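Local coordinates for N-acetylmuramoyl-L-alanine amidase AmiD (Escherichia coli, PDB 2WKX), which hydrolyses, with one zinc ion per subunit, the amide link between N-acetylmuramoyl residues and L-amino acids in cell-wall glycopeptides, at residues 30-35 / 99-104; 34-39 / 105-110; 117-122 / 158-163. All coordinates share one frame; numbering follows the deposited sequence.

Interaction 1 of 3, residues 30-35 / 99-104; sequences KVLVIH and TSIGIE. With ZN (zinc ion), chain B.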
loop_
_atom_site.group_PDB
_atom_site.type_symbol
_atom_site.label_atom_id
_atom_site.label_comp_id
_atom_site.label_asym_id
_atom_site.label_seq_id
_atom_site.Cartn_x
_atom_site.Cartn_y
_atom_site.Cartn_z
ATOM N N LYS A 30 -1.483 -8.491 1.720
ATOM C CA LYS A 30 -0.366 -9.340 1.269
ATOM C C LYS A 30 0.577 -9.845 2.375
ATOM O O LYS A 30 1.421 -10.718 2.120
ATOM C CB LYS A 30 0.493 -8.550 0.291
ATOM C CG LYS A 30 -0.293 -7.990 -0.896
ATOM C CD LYS A 30 0.604 -7.128 -1.731
ATOM C CE LYS A 30 -0.249 -6.417 -2.771
ATOM N NZ LYS A 30 0.629 -5.702 -3.725
ATOM N N VAL A 31 0.461 -9.271 3.570
ATOM C CA VAL A 31 1.444 -9.507 4.641
ATOM C C VAL A 31 0.689 -9.727 5.948
ATOM O O VAL A 31 -0.350 -9.098 6.191
ATOM C CB VAL A 31 2.448 -8.322 4.778
ATOM C CG1 VAL A 31 3.368 -8.496 6.004
ATOM C CG2 VAL A 31 3.274 -8.151 3.462
ATOM N N LEU A 32 1.198 -10.658 6.757
ATOM C CA LEU A 32 0.656 -10.893 8.094
ATOM C C LEU A 32 1.773 -10.575 9.080
ATOM O O LEU A 32 2.841 -11.213 9.032
ATOM C CB LEU A 32 0.249 -12.367 8.251
ATOM C CG LEU A 32 -0.371 -12.825 9.589
ATOM C CD1 LEU A 32 -1.623 -11.979 9.956
ATOM C CD2 LEU A 32 -0.726 -14.340 9.526
ATOM N N VAL A 33 1.527 -9.612 9.970
ATOM C CA VAL A 33 2.587 -9.147 10.892
ATOM C C VAL A 33 2.269 -9.643 12.299
ATOM O O VAL A 33 1.132 -9.458 12.815
ATOM C CB VAL A 33 2.754 -7.602 10.901
ATOM C CG1 VAL A 33 3.943 -7.198 11.811
ATOM C CG2 VAL A 33 2.923 -7.015 9.452
ATOM N N ILE A 34 3.273 -10.252 12.934
ATOM C CA ILE A 34 3.145 -10.754 14.310
ATOM C C ILE A 34 3.856 -9.795 15.283
ATOM O O ILE A 34 5.015 -9.374 15.040
ATOM C CB ILE A 34 3.716 -12.219 14.466
ATOM C CG1 ILE A 34 3.195 -13.151 13.366
ATOM C CG2 ILE A 34 3.480 -12.788 15.901
ATOM C CD1 ILE A 34 1.621 -13.324 13.331
ATOM N N HIS A 35 3.150 -9.470 16.358
ATOM C CA HIS A 35 3.600 -8.538 17.397
ATOM C C HIS A 35 3.506 -9.186 18.781
ATOM O O HIS A 35 2.753 -10.154 18.987
ATOM C CB HIS A 35 2.679 -7.293 17.460
ATOM C CG HIS A 35 2.546 -6.534 16.175
ATOM N ND1 HIS A 35 3.342 -5.447 15.880
ATOM C CD2 HIS A 35 1.679 -6.666 15.136
ATOM C CE1 HIS A 35 3.002 -4.969 14.692
ATOM N NE2 HIS A 35 1.983 -5.677 14.229
ATOM N N THR A 99 -1.287 -2.768 3.537
ATOM C CA THR A 99 -1.357 -4.086 2.876
ATOM C C THR A 99 -1.166 -5.247 3.864
ATOM O O THR A 99 -0.885 -6.377 3.452
ATOM C CB THR A 99 -0.302 -4.216 1.741
ATOM O OG1 THR A 99 1.011 -3.939 2.267
ATOM C CG2 THR A 99 -0.637 -3.237 0.592
ATOM N N SER A 100 -1.330 -4.978 5.155
ATOM C CA SER A 100 -1.177 -6.071 6.138
ATOM C C SER A 100 -2.355 -6.268 7.077
ATOM O O SER A 100 -3.202 -5.376 7.247
ATOM C CB SER A 100 0.088 -5.901 6.992
ATOM O OG SER A 100 -0.033 -4.757 7.846
ATOM N N ILE A 101 -2.360 -7.450 7.689
ATOM C CA ILE A 101 -3.152 -7.738 8.888
ATOM C C ILE A 101 -2.167 -7.836 10.067
ATOM O O ILE A 101 -1.072 -8.419 9.944
ATOM C CB ILE A 101 -3.994 -9.033 8.712
ATOM C CG1 ILE A 101 -5.168 -8.765 7.736
ATOM C CG2 ILE A 101 -4.502 -9.553 10.076
ATOM C CD1 ILE A 101 -5.949 -10.008 7.374
ATOM N N GLY A 102 -2.534 -7.252 11.207
ATOM C CA GLY A 102 -1.645 -7.233 12.365
ATOM C C GLY A 102 -2.270 -8.090 13.465
ATOM O O GLY A 102 -3.446 -7.876 13.829
ATOM N N ILE A 103 -1.495 -9.055 13.971
ATOM C CA ILE A 103 -1.911 -9.896 15.119
ATOM C C ILE A 103 -1.048 -9.534 16.337
ATOM O O ILE A 103 0.188 -9.633 16.282
ATOM C CB ILE A 103 -1.838 -11.423 14.837
ATOM C CG1 ILE A 103 -2.846 -11.823 13.743
ATOM C CG2 ILE A 103 -2.120 -12.226 16.148
ATOM C CD1 ILE A 103 -2.719 -13.315 13.286
ATOM N N GLU A 104 -1.707 -9.103 17.415
ATOM C CA GLU A 104 -1.006 -8.840 18.682
ATOM C C GLU A 104 -1.126 -10.048 19.618
ATOM O O GLU A 104 -2.245 -10.549 19.884
ATOM C CB GLU A 104 -1.564 -7.589 19.377
ATOM C CG GLU A 104 -1.100 -6.263 18.742
ATOM C CD GLU A 104 0.242 -5.753 19.286
ATOM O OE1 GLU A 104 0.894 -6.436 20.099
ATOM O OE2 GLU A 104 0.672 -4.652 18.898
HETATM ZN ZN ZN B . 4.941 -4.682 17.070
#
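Strands 31-35 and 100-104 run parallel, 21° apart and 4.7 Å between axes at closest approach, paired one to one from Val31 with Ser100 to His35 with Glu104. The hydrogen bonds alternate as parallel pairing demands: Val31 O receives Ile101 N, Val33 N gives to Ile101 O, Val33 O receives Ile103 N at 2.9 Å with an almost linear N-H...O angle of 178°, and His35 N gives to Ile103 O. At the N-terminal end, Thr99 O accepts from both Lys30 N (2.8 Å) and Val31 N.

Leu32, Ile101 and Ile103 share one face. Leu32 holds CG anti to its N, and its CD1 branch lies across the neighbouring strand, 3.8 Å from Ile101 CG2 and equally far from Ile103 CD1. The other face is polar toward its C-terminal end. There His35 turns its ring edge to the backbone, with CD2 3.5 Å from Ile103 O in the ring plane, while ND1 binds the zinc ion at 2.1 Å. Glu104, the proton acceptor, bends at chi2, which brings its carboxylate back alongside His35, obliquely to the ring: OE1 lies 3.3 Å from His35 CB, and the carboxylate and imidazole planes are 22° apart. Gly102 CA lies at the edge of the His35 ring. A hydrogen bond between His35 NE2 and His84 ND1, with the zinc on His35 ND1, probably fixes the ring's rotation, and His151 and Asp161 join His35 on the metal.

The two strands are an interior pair of the mixed sheet of this amidase: 31-36 lies next to the outermost strand 148-150, 100-105 next to 57-59, and helix 124-141 packs on Ile101 and Ile103.

Interaction 2 of 3, residues 34-39 / 105-110; sequences IHYTAD and LENRGW. With ZN (zinc ion), chain B.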
loop_
_atom_site.group_PDB
_atom_site.type_symbol
_atom_site.label_atom_id
_atom_site.label_comp_id
_atom_site.label_asym_id
_atom_site.label_seq_id
_atom_site.Cartn_x
_atom_site.Cartn_y
_atom_site.Cartn_z
ATOM N N ILE A 34 3.273 -10.252 12.934
ATOM C CA ILE A 34 3.145 -10.754 14.310
ATOM C C ILE A 34 3.856 -9.795 15.283
ATOM O O ILE A 34 5.015 -9.374 15.040
ATOM C CB ILE A 34 3.716 -12.219 14.466
ATOM C CG1 ILE A 34 3.195 -13.151 13.366
ATOM C CG2 ILE A 34 3.480 -12.788 15.901
ATOM C CD1 ILE A 34 1.621 -13.324 13.331
ATOM N N HIS A 35 3.150 -9.470 16.358
ATOM C CA HIS A 35 3.600 -8.538 17.397
ATOM C C HIS A 35 3.506 -9.186 18.781
ATOM O O HIS A 35 2.753 -10.154 18.987
ATOM C CB HIS A 35 2.679 -7.293 17.460
ATOM C CG HIS A 35 2.546 -6.534 16.175
ATOM N ND1 HIS A 35 3.342 -5.447 15.880
ATOM C CD2 HIS A 35 1.679 -6.666 15.136
ATOM C CE1 HIS A 35 3.002 -4.969 14.692
ATOM N NE2 HIS A 35 1.983 -5.677 14.229
ATOM N N TYR A 36 4.252 -8.645 19.743
ATOM C CA TYR A 36 3.849 -8.802 21.149
ATOM C C TYR A 36 3.384 -7.460 21.719
ATOM O O TYR A 36 3.766 -6.376 21.231
ATOM C CB TYR A 36 4.910 -9.473 22.055
ATOM C CG TYR A 36 6.313 -8.868 22.082
ATOM C CD1 TYR A 36 6.540 -7.531 22.436
ATOM C CD2 TYR A 36 7.424 -9.670 21.794
ATOM C CE1 TYR A 36 7.843 -6.984 22.467
ATOM C CE2 TYR A 36 8.738 -9.143 21.836
ATOM C CZ TYR A 36 8.931 -7.797 22.166
ATOM O OH TYR A 36 10.200 -7.262 22.173
ATOM N N THR A 37 2.555 -7.525 22.756
ATOM C CA THR A 37 1.945 -6.319 23.315
ATOM C C THR A 37 2.849 -5.634 24.339
ATOM O O THR A 37 2.675 -4.437 24.620
ATOM C CB THR A 37 0.609 -6.638 24.049
ATOM O OG1 THR A 37 0.859 -7.562 25.112
ATOM C CG2 THR A 37 -0.461 -7.252 23.103
ATOM N N ALA A 38 3.783 -6.394 24.915
ATOM C CA ALA A 38 4.570 -5.944 26.089
ATOM C C ALA A 38 3.662 -5.392 27.215
ATOM O O ALA A 38 4.025 -4.427 27.902
ATOM C CB ALA A 38 5.631 -4.914 25.644
ATOM N N ASP A 39 2.493 -6.012 27.412
ATOM C CA ASP A 39 1.498 -5.528 28.380
ATOM C C ASP A 39 0.447 -6.603 28.663
ATOM O O ASP A 39 0.270 -7.521 27.863
ATOM C CB ASP A 39 0.817 -4.263 27.843
ATOM C CG ASP A 39 0.352 -3.308 28.948
ATOM O OD1 ASP A 39 0.408 -3.656 30.149
ATOM O OD2 ASP A 39 -0.091 -2.191 28.593
ATOM N N LEU A 105 0.029 -10.495 20.103
ATOM C CA LEU A 105 0.109 -11.561 21.089
ATOM C C LEU A 105 0.391 -10.977 22.467
ATOM O O LEU A 105 1.413 -10.321 22.670
ATOM C CB LEU A 105 1.194 -12.581 20.693
ATOM C CG LEU A 105 1.066 -13.156 19.267
ATOM C CD1 LEU A 105 2.247 -14.090 19.015
ATOM C CD2 LEU A 105 -0.265 -13.903 19.075
ATOM N N GLU A 106 -0.515 -11.203 23.425
ATOM C CA GLU A 106 -0.206 -10.797 24.793
ATOM C C GLU A 106 1.056 -11.552 25.261
ATOM O O GLU A 106 1.041 -12.785 25.403
ATOM C CB GLU A 106 -1.384 -11.097 25.734
ATOM C CG GLU A 106 -1.049 -10.669 27.170
ATOM C CD GLU A 106 -1.946 -11.327 28.210
ATOM O OE1 GLU A 106 -1.667 -11.122 29.400
ATOM O OE2 GLU A 106 -2.894 -12.036 27.830
ATOM N N ASN A 107 2.119 -10.801 25.554
ATOM C CA ASN A 107 3.426 -11.366 25.951
ATOM C C ASN A 107 4.261 -10.193 26.439
ATOM O O ASN A 107 4.187 -9.115 25.858
ATOM C CB ASN A 107 4.077 -12.085 24.757
ATOM C CG ASN A 107 5.485 -12.630 25.058
ATOM O OD1 ASN A 107 6.471 -11.900 24.956
ATOM N ND2 ASN A 107 5.576 -13.914 25.396
ATOM N N ARG A 108 5.046 -10.404 27.496
ATOM C CA ARG A 108 5.833 -9.345 28.142
ATOM C C ARG A 108 6.929 -8.736 27.237
ATOM O O ARG A 108 7.375 -7.593 27.443
ATOM C CB ARG A 108 6.421 -9.951 29.440
ATOM C CG ARG A 108 7.411 -9.118 30.211
ATOM C CD ARG A 108 7.811 -9.818 31.529
ATOM N NE ARG A 108 8.739 -10.960 31.423
ATOM C CZ ARG A 108 8.387 -12.237 31.578
ATOM N NH1 ARG A 108 9.308 -13.198 31.476
ATOM N NH2 ARG A 108 7.104 -12.558 31.817
ATOM N N GLY A 109 7.375 -9.490 26.236
ATOM C CA GLY A 109 8.532 -9.054 25.427
ATOM C C GLY A 109 9.821 -9.206 26.205
ATOM O O GLY A 109 10.021 -10.230 26.878
ATOM N N TRP A 110 10.687 -8.192 26.128
ATOM C CA TRP A 110 11.935 -8.191 26.909
ATOM C C TRP A 110 11.873 -7.399 28.213
ATOM O O TRP A 110 11.119 -6.419 28.338
ATOM C CB TRP A 110 13.160 -7.767 26.082
ATOM C CG TRP A 110 13.172 -6.380 25.502
ATOM C CD1 TRP A 110 12.914 -6.041 24.195
ATOM C CD2 TRP A 110 13.525 -5.153 26.167
ATOM N NE1 TRP A 110 13.060 -4.683 24.013
ATOM C CE2 TRP A 110 13.434 -4.112 25.205
ATOM C CE3 TRP A 110 13.890 -4.828 27.485
ATOM C CZ2 TRP A 110 13.695 -2.767 25.520
ATOM C CZ3 TRP A 110 14.158 -3.485 27.795
ATOM C CH2 TRP A 110 14.053 -2.475 26.813
HETATM ZN ZN ZN B . 4.941 -4.682 17.070
#
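Tyr36 and Leu105, with the most surface buried here, are paired in the last parallel bridge of their strands, their side chains on the same face of the sheet. Leu105 N bonds to His35 O, and Leu105 O receives Thr37 N at 3.0 Å. Leu105 CD1 packs 3.6 Å from Ile34 CG2. The Tyr36 side chain takes chi1 54°, between its own N and carbonyl carbon, and this lays the ring over Gly109. Gly109 CA sits 3.5 Å from the ring centroid and 11° off its normal, a CH-pi contact so close that a beta carbon on Gly109 would clash with Tyr36 CE1. Asn107 OD1 accepts Gly109 N in an Asx turn, and Asn107 CB meets Tyr36 CB at 3.8 Å. At the ring's far end Tyr36 OH lies 3.6 Å from Trp110 CD1. Replacing Tyr36 by alanine removes the ring and is likely to leave Gly109 without its aromatic cover and open a gap against the 105-110 loop. Thr37 OG1 bonds to Asp39 O, holding its own turn. Tyr36 and Thr37 bind substrate, so backbone bonds at the strand end and one CH-pi contact tie these two substrate-binding residues to the 105-110 loop.

Interaction 3 of 3, residues 117-122 / 158-163; sequences KYFAPF and RKDDPG. With ZN (zinc ion), chain B.
Aromatic edges meeting a polar backbone and a carboxylate make up this modest contact, which buries 219 Å² between the end of strand 116-119 with its following turn and the loop that links helix 151-154 to helix 168-173. Phe122 points its CZ at Pro162: the carbonyl O lies in the ring plane at the edge, 3.3 Å from CZ, and Pro162 CB is 3.9 Å from the same atom, the two side chains crossing at about a right angle. Phe119 presents its own edge to Asp160, whose OD2 lies in the ring plane 3.9 Å from Phe119 CZ, with ring and carboxylate planes 46° apart. Phe119 CE1 also comes to 4.2 Å from Gly163 CA, where a beta carbon would collide with the ring. The loop belongs to the zinc site of this N-acetylmuramoyl-L-alanine amidase 2 family domain: Asp161 OD1 binds the metal at 1.9 Å beside His35 and His151, Lys159 is the transition-state stabiliser, and a cis peptide bond precedes Pro162. Asp161 has its CG between its N and carbonyl carbon (chi1 56°), and its carboxylate leads to the metal, on the side away from the two phenylalanines. Lys117 NZ stays 4.6 Å from Asp160 OD2, beyond a salt bridge, and a water joins them, accepting from NZ and donating to OD2. Asp160 OD1 forms its salt bridge with Arg225, while Lys117 also makes a cation-pi contact with Trp110.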
loop_
_atom_site.group_PDB
_atom_site.type_symbol
_atom_site.label_atom_id
_atom_site.label_comp_id
_atom_site.label_asym_id
_atom_site.label_seq_id
_atom_site.Cartn_x
_atom_site.Cartn_y
_atom_site.Cartn_z
ATOM N N LYS A 117 19.082 -8.329 28.480
ATOM C CA LYS A 117 17.732 -8.307 27.919
ATOM C C LYS A 117 17.228 -9.753 27.796
ATOM O O LYS A 117 17.757 -10.525 26.988
ATOM C CB LYS A 117 17.799 -7.614 26.562
ATOM C CG LYS A 117 16.591 -6.820 26.193
ATOM C CD LYS A 117 16.809 -5.993 24.934
ATOM C CE LYS A 117 17.113 -4.546 25.264
ATOM N NZ LYS A 117 17.172 -3.698 24.042
ATOM N N TYR A 118 16.250 -10.131 28.624
ATOM C CA TYR A 118 15.706 -11.491 28.600
ATOM C C TYR A 118 14.283 -11.445 28.070
ATOM O O TYR A 118 13.472 -10.645 28.559
ATOM C CB TYR A 118 15.673 -12.135 29.995
ATOM C CG TYR A 118 16.989 -12.671 30.513
ATOM C CD1 TYR A 118 17.435 -13.958 30.184
ATOM C CD2 TYR A 118 17.783 -11.895 31.337
ATOM C CE1 TYR A 118 18.652 -14.450 30.672
ATOM C CE2 TYR A 118 18.994 -12.374 31.836
ATOM C CZ TYR A 118 19.424 -13.648 31.495
ATOM O OH TYR A 118 20.626 -14.099 31.996
ATOM N N PHE A 119 13.978 -12.321 27.118
ATOM C CA PHE A 119 12.611 -12.425 26.565
ATOM C C PHE A 119 11.708 -13.427 27.307
ATOM O O PHE A 119 12.201 -14.343 27.977
ATOM C CB PHE A 119 12.683 -12.745 25.069
ATOM C CG PHE A 119 13.171 -11.585 24.249
ATOM C CD1 PHE A 119 12.261 -10.717 23.613
ATOM C CD2 PHE A 119 14.548 -11.324 24.135
ATOM C CE1 PHE A 119 12.722 -9.620 22.862
ATOM C CE2 PHE A 119 15.015 -10.243 23.392
ATOM C CZ PHE A 119 14.116 -9.379 22.749
ATOM N N ALA A 120 10.394 -13.237 27.156
ATOM C CA ALA A 120 9.368 -14.062 27.787
ATOM C C ALA A 120 8.901 -15.165 26.826
ATOM O O ALA A 120 8.458 -14.867 25.697
ATOM C CB ALA A 120 8.176 -13.205 28.208
ATOM N N PRO A 121 8.979 -16.438 27.263
ATOM C CA PRO A 121 8.497 -17.533 26.409
ATOM C C PRO A 121 7.005 -17.410 26.067
ATOM O O PRO A 121 6.216 -16.837 26.834
ATOM C CB PRO A 121 8.733 -18.786 27.270
ATOM C CG PRO A 121 9.761 -18.381 28.255
ATOM C CD PRO A 121 9.494 -16.947 28.549
ATOM N N PHE A 122 6.615 -17.939 24.910
ATOM C CA PHE A 122 5.211 -17.972 24.502
ATOM C C PHE A 122 4.557 -19.256 25.011
ATOM O O PHE A 122 5.076 -20.350 24.788
ATOM C CB PHE A 122 5.093 -17.846 22.980
ATOM C CG PHE A 122 5.520 -16.489 22.477
ATOM C CD1 PHE A 122 6.869 -16.190 22.298
ATOM C CD2 PHE A 122 4.566 -15.499 22.258
ATOM C CE1 PHE A 122 7.273 -14.894 21.853
ATOM C CE2 PHE A 122 4.950 -14.209 21.832
ATOM C CZ PHE A 122 6.297 -13.910 21.633
ATOM N N ARG A 158 13.711 -0.131 14.857
ATOM C CA ARG A 158 12.793 0.324 15.926
ATOM C C ARG A 158 12.217 -0.765 16.820
ATOM O O ARG A 158 11.857 -0.474 17.970
ATOM C CB ARG A 158 11.576 1.083 15.337
ATOM C CG ARG A 158 11.895 2.309 14.487
ATOM C CD ARG A 158 10.628 3.120 14.080
ATOM N NE ARG A 158 9.612 2.373 13.314
ATOM C CZ ARG A 158 8.463 1.911 13.811
ATOM N NH1 ARG A 158 8.142 2.106 15.083
ATOM N NH2 ARG A 158 7.601 1.252 13.039
ATOM N N LYS A 159 12.070 -1.983 16.297
ATOM C CA LYS A 159 11.284 -3.037 16.951
ATOM C C LYS A 159 12.021 -4.366 17.028
ATOM O O LYS A 159 12.813 -4.677 16.131
ATOM C CB LYS A 159 9.963 -3.268 16.187
ATOM C CG LYS A 159 9.020 -2.047 16.153
ATOM C CD LYS A 159 8.552 -1.736 17.599
ATOM C CE LYS A 159 7.588 -0.575 17.645
ATOM N NZ LYS A 159 7.023 -0.593 19.047
ATOM N N ASP A 160 11.702 -5.140 18.075
ATOM C CA ASP A 160 12.225 -6.499 18.275
ATOM C C ASP A 160 11.151 -7.597 18.164
ATOM O O ASP A 160 11.505 -8.772 18.061
ATOM C CB ASP A 160 12.822 -6.644 19.693
ATOM C CG ASP A 160 14.162 -5.934 19.867
ATOM O OD1 ASP A 160 14.726 -5.352 18.910
ATOM O OD2 ASP A 160 14.647 -5.977 21.018
ATOM N N ASP A 161 9.875 -7.215 18.243
ATOM C CA ASP A 161 8.769 -8.181 18.391
ATOM C C ASP A 161 8.506 -9.019 17.142
ATOM O O ASP A 161 8.633 -8.487 16.038
ATOM C CB ASP A 161 7.481 -7.522 18.959
ATOM C CG ASP A 161 6.965 -6.318 18.138
ATOM O OD1 ASP A 161 5.728 -6.249 17.919
ATOM O OD2 ASP A 161 7.739 -5.421 17.746
ATOM N N PRO A 162 8.100 -10.310 17.308
ATOM C CA PRO A 162 7.827 -11.014 18.590
ATOM C C PRO A 162 9.063 -11.619 19.293
ATOM O O PRO A 162 8.900 -12.288 20.306
ATOM C CB PRO A 162 6.829 -12.114 18.189
ATOM C CG PRO A 162 7.247 -12.470 16.750
ATOM C CD PRO A 162 7.778 -11.151 16.136
ATOM N N GLY A 163 10.256 -11.361 18.743
ATOM C CA GLY A 163 11.498 -11.707 19.447
ATOM C C GLY A 163 12.007 -13.130 19.284
ATOM O O GLY A 163 11.382 -13.945 18.595
HETATM ZN ZN ZN B . 4.941 -4.682 17.070
HETATM O O HOH W 1 17.008 -5.174 21.482
#

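Interaction 1 is the buried core, with 11 of its 12 touching residues enclosed, whereas interactions 2 and 3 are partly exposed and lie farther from the chain's centre. Interactions 1 and 2 use the same strand, 31-36, sharing Ile34 and His35, and the chemistry shifts along it from regular strand pairing to a single bridge with an aromatic ring over a turn. Interaction 3 has water-mediated charges and ring edges instead of direct bonds. It meets interaction 2 through probable hydrogen bonds from Ala120 to Gly109 and Asn107, as well as Tyr36 CD2 packing on Pro162 O. His35, shared by interactions 1 and 2, and Asp161 of interaction 3 bind the same zinc, so the metal ties strand to loop.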